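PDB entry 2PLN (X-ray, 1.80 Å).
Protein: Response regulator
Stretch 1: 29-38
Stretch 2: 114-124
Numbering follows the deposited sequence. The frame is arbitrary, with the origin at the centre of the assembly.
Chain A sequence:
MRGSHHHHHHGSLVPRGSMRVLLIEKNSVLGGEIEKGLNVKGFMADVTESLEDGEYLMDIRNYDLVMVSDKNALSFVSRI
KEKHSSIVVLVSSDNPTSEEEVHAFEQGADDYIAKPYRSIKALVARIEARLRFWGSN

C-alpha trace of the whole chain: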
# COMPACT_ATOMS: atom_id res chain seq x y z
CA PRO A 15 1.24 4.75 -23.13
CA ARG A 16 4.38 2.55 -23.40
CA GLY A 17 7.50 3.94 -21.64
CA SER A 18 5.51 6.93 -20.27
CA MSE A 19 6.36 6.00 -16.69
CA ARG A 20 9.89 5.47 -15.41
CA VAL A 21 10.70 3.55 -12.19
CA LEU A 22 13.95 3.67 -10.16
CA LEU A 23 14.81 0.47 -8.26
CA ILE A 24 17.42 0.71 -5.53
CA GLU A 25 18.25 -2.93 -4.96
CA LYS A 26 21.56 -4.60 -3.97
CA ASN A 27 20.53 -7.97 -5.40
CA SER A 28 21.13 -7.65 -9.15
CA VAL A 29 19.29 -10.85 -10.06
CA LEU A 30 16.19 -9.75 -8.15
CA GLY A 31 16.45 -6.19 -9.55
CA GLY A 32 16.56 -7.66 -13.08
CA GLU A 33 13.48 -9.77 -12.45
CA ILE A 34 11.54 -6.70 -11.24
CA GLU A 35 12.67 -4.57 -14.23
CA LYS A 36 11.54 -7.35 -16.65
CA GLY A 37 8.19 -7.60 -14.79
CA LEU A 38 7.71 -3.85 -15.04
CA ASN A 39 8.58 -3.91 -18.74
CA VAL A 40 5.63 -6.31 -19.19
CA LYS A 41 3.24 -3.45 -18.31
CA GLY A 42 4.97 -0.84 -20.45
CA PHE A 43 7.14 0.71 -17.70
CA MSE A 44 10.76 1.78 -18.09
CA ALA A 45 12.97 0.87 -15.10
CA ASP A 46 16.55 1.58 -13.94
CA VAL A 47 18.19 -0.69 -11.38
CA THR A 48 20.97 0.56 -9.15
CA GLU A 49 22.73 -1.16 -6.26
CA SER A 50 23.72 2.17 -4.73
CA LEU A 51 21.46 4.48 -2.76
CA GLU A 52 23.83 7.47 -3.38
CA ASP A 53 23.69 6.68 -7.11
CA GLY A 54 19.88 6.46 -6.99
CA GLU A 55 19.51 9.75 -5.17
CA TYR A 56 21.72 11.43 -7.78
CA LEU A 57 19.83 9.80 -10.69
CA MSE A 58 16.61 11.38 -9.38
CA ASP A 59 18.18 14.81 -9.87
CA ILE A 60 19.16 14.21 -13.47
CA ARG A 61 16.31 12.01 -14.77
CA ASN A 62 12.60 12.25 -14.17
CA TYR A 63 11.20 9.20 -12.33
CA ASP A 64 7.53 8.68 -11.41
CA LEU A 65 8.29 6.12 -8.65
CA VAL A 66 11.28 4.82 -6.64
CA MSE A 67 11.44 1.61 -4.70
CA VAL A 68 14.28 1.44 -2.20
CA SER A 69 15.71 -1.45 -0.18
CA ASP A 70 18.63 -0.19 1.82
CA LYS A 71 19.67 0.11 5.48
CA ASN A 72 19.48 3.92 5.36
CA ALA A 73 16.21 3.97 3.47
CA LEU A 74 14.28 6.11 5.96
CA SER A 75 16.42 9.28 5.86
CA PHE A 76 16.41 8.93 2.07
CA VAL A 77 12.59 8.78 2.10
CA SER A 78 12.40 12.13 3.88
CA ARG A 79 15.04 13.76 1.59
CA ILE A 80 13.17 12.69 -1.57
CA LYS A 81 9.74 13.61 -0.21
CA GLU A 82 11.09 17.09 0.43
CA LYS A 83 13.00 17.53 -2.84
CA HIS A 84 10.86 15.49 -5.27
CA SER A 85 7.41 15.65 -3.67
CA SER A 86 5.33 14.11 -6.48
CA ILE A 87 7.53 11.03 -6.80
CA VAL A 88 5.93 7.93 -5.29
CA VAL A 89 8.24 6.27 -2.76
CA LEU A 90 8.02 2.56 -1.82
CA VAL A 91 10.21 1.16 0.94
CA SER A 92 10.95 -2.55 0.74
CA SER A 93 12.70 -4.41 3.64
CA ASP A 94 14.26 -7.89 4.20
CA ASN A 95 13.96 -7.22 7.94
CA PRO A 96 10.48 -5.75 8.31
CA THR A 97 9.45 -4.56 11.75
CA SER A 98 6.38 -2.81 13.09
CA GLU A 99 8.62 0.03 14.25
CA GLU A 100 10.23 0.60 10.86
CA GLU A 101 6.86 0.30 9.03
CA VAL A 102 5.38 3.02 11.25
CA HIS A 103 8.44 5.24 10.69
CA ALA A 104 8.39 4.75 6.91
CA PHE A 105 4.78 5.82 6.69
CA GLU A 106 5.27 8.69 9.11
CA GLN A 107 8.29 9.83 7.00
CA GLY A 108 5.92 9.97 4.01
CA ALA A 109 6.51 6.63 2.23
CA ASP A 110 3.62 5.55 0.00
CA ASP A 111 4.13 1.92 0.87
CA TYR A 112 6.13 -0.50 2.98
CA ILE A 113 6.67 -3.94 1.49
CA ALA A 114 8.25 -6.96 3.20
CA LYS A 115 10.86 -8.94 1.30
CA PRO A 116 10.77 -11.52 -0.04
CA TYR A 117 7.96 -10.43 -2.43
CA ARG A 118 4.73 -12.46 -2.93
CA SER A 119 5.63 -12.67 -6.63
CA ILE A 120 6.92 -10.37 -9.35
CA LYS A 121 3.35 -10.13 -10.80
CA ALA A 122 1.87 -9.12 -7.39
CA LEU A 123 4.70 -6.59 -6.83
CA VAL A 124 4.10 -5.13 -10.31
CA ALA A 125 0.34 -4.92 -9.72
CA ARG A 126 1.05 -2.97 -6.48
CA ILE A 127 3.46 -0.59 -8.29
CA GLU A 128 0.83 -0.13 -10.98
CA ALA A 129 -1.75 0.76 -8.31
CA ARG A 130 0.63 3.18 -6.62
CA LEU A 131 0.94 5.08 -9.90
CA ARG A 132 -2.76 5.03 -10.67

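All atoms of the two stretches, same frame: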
# COMPACT_ATOMS: atom_id res chain seq x y z
N VAL A 29 20.18 -9.85 -9.49
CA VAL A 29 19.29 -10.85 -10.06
C VAL A 29 17.82 -10.48 -9.78
O VAL A 29 16.99 -10.46 -10.69
CB VAL A 29 19.65 -12.26 -9.55
CG1 VAL A 29 18.64 -13.29 -9.99
CG2 VAL A 29 21.04 -12.63 -10.05
N LEU A 30 17.53 -10.17 -8.52
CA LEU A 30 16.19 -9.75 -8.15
C LEU A 30 15.82 -8.44 -8.88
O LEU A 30 14.73 -8.33 -9.43
CB LEU A 30 16.08 -9.57 -6.65
CG LEU A 30 14.73 -9.10 -6.13
CD1 LEU A 30 13.61 -9.95 -6.67
CD2 LEU A 30 14.75 -9.09 -4.63
N GLY A 31 16.75 -7.49 -8.90
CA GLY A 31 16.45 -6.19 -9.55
C GLY A 31 16.12 -6.40 -11.03
O GLY A 31 15.19 -5.81 -11.57
N GLY A 32 16.88 -7.27 -11.70
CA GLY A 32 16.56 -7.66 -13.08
C GLY A 32 15.18 -8.26 -13.29
O GLY A 32 14.48 -7.92 -14.25
N GLU A 33 14.79 -9.16 -12.40
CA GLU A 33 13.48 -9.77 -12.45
C GLU A 33 12.37 -8.74 -12.29
O GLU A 33 11.37 -8.81 -13.00
CB GLU A 33 13.36 -10.82 -11.35
CG GLU A 33 14.06 -12.14 -11.70
CD GLU A 33 14.34 -12.99 -10.46
OE1 GLU A 33 14.17 -12.51 -9.33
OE2 GLU A 33 14.77 -14.16 -10.61
N ILE A 34 12.58 -7.74 -11.43
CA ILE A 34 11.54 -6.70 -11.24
C ILE A 34 11.47 -5.80 -12.48
O ILE A 34 10.39 -5.52 -12.97
CB ILE A 34 11.80 -5.86 -9.97
CG1 ILE A 34 11.87 -6.77 -8.72
CG2 ILE A 34 10.72 -4.77 -9.82
CD1 ILE A 34 12.46 -6.05 -7.54
N GLU A 35 12.63 -5.35 -12.98
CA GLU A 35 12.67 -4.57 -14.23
C GLU A 35 11.93 -5.28 -15.39
O GLU A 35 11.09 -4.66 -16.08
CB GLU A 35 14.10 -4.28 -14.64
CG GLU A 35 14.17 -3.54 -15.96
CD GLU A 35 15.57 -3.12 -16.32
OE1 GLU A 35 15.78 -2.64 -17.45
OE2 GLU A 35 16.46 -3.26 -15.46
N LYS A 36 12.23 -6.56 -15.61
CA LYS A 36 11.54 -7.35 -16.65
C LYS A 36 10.02 -7.39 -16.41
O LYS A 36 9.23 -7.24 -17.35
CB LYS A 36 12.14 -8.77 -16.73
CG LYS A 36 11.57 -9.68 -17.83
CD LYS A 36 12.41 -10.99 -17.97
CE LYS A 36 11.55 -12.25 -18.14
NZ LYS A 36 12.38 -13.52 -18.14
N GLY A 37 9.61 -7.60 -15.16
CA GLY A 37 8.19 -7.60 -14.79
C GLY A 37 7.55 -6.26 -15.09
O GLY A 37 6.43 -6.18 -15.62
N LEU A 38 8.26 -5.19 -14.77
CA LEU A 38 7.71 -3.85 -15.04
C LEU A 38 7.60 -3.60 -16.53
O LEU A 38 6.63 -3.00 -16.98
CB LEU A 38 8.55 -2.77 -14.37
CG LEU A 38 8.50 -2.78 -12.85
CD1 LEU A 38 9.70 -1.93 -12.35
CD2 LEU A 38 7.12 -2.31 -12.35
N ALA A 114 7.29 -5.98 2.69
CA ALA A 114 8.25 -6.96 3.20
C ALA A 114 8.86 -7.74 2.05
O ALA A 114 8.17 -8.09 1.08
CB ALA A 114 7.58 -7.92 4.17
N LYS A 115 10.16 -7.99 2.16
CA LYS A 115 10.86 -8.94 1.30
C LYS A 115 11.04 -10.23 2.09
O LYS A 115 11.23 -10.18 3.32
CB LYS A 115 12.23 -8.41 0.92
CG LYS A 115 12.16 -7.21 0.01
CD LYS A 115 13.54 -6.63 -0.21
CE LYS A 115 14.24 -7.33 -1.34
NZ LYS A 115 15.65 -6.83 -1.38
N PRO A 116 11.00 -11.38 1.42
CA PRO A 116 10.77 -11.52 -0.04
C PRO A 116 9.36 -11.21 -0.55
O PRO A 116 8.39 -11.36 0.20
CB PRO A 116 11.13 -13.00 -0.32
CG PRO A 116 11.11 -13.68 0.99
CD PRO A 116 11.29 -12.67 2.09
N TYR A 117 9.25 -10.78 -1.81
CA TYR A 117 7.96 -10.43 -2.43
C TYR A 117 7.04 -11.64 -2.66
O TYR A 117 7.52 -12.76 -2.82
CB TYR A 117 8.16 -9.65 -3.75
CG TYR A 117 9.06 -8.45 -3.61
CD1 TYR A 117 10.35 -8.44 -4.16
CD2 TYR A 117 8.63 -7.33 -2.91
CE1 TYR A 117 11.18 -7.34 -4.01
CE2 TYR A 117 9.46 -6.22 -2.78
CZ TYR A 117 10.72 -6.23 -3.32
OH TYR A 117 11.50 -5.11 -3.15
N ARG A 118 5.72 -11.40 -2.68
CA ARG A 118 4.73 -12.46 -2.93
C ARG A 118 5.00 -13.13 -4.28
O ARG A 118 4.93 -14.36 -4.43
CB ARG A 118 3.30 -11.92 -2.85
CG ARG A 118 2.25 -12.99 -2.56
CD ARG A 118 1.00 -12.50 -1.83
NE ARG A 118 1.22 -12.35 -0.39
CZ ARG A 118 1.42 -11.18 0.23
NH1 ARG A 118 1.44 -10.06 -0.47
NH2 ARG A 118 1.61 -11.13 1.54
N SER A 119 5.31 -12.29 -5.26
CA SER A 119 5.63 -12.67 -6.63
C SER A 119 5.97 -11.39 -7.36
O SER A 119 5.55 -10.29 -6.93
CB SER A 119 4.47 -13.41 -7.32
OG SER A 119 3.51 -12.58 -7.95
N ILE A 120 6.69 -11.53 -8.47
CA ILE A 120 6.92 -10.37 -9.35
C ILE A 120 5.59 -9.77 -9.86
O ILE A 120 5.42 -8.55 -9.81
CB ILE A 120 7.88 -10.73 -10.52
CG1 ILE A 120 9.27 -11.08 -9.99
CG2 ILE A 120 7.84 -9.64 -11.62
CD1 ILE A 120 10.04 -9.98 -9.30
N LYS A 121 4.63 -10.62 -10.28
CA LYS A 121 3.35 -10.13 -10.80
C LYS A 121 2.55 -9.33 -9.74
O LYS A 121 1.97 -8.30 -10.05
CB LYS A 121 2.48 -11.28 -11.37
CG LYS A 121 2.82 -11.65 -12.83
CD LYS A 121 1.84 -12.71 -13.37
CE LYS A 121 2.48 -13.45 -14.56
NZ LYS A 121 1.59 -14.53 -15.10
N ALA A 122 2.53 -9.82 -8.50
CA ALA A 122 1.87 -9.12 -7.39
C ALA A 122 2.60 -7.80 -7.06
O ALA A 122 1.95 -6.79 -6.77
CB ALA A 122 1.83 -10.02 -6.16
N LEU A 123 3.93 -7.83 -7.05
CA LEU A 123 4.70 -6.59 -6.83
C LEU A 123 4.42 -5.56 -7.93
O LEU A 123 4.19 -4.38 -7.65
CB LEU A 123 6.20 -6.91 -6.75
CG LEU A 123 7.12 -5.69 -6.69
CD1 LEU A 123 6.73 -4.75 -5.51
CD2 LEU A 123 8.56 -6.21 -6.58
N VAL A 124 4.41 -6.01 -9.18
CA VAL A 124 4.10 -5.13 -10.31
C VAL A 124 2.68 -4.55 -10.26
O VAL A 124 2.48 -3.36 -10.55
CB VAL A 124 4.41 -5.84 -11.67
CG1 VAL A 124 3.85 -5.07 -12.83
CG2 VAL A 124 5.95 -6.10 -11.79

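This is a mainly apolar helix-on-helix contact, extended at one end by the loop that leads into the second helix, and no hydrogen bond crosses it. The axes of helix 29-38 and helix 120-124 approach to 9.4 Å and cross at -61°, so the two share a short patch rather than a long seam.

Ile120 sits at the centre and has the largest covered area of any residue here. Its CD1 lies 3.7 Å from Ile34 CG1 and 4.4 Å from Leu30 CD1, while its CG2 rests 3.8 Å from Gly37 CA and 3.9 Å from Glu33 O. One branched side chain thus packs against both side chains and bare backbone.

The backbone part depends on Gly37. A CB built there would stand 2.4 Å from Ile120 CG2, a clash, and 3.2 Å from Val124 CG2, which is tight. Without one, Val124 CG2 settles 3.7 Å from Gly37 C, and it also reaches Leu38, 4.0 Å from its CD2. Glycine is not equally demanded throughout: at Gly32 an ideal CB would have room.

Ile34 and Leu38 leave their backbone sideways to the partner, yet their ends come nearer. Ile34 CG1 also meets Leu123 CD2 at 4.0 Å, and Ile34 CD1 lies 4.0 Å from Tyr117 CE1. Leu30 extends the patch toward the loop, its CD2 4.0 Å from Tyr117 CE1 and 3.8 Å from Lys115 CE. Lys115 comes closest through its CE; its NZ is hydrogen-bonded elsewhere in the structure.

Ser119 does not touch the first helix. It serves as N-cap, its OG accepting from Ala122 N at 3.0 Å, and so ties down the first turn of the helix that presents Ile120, Leu123 and Val124.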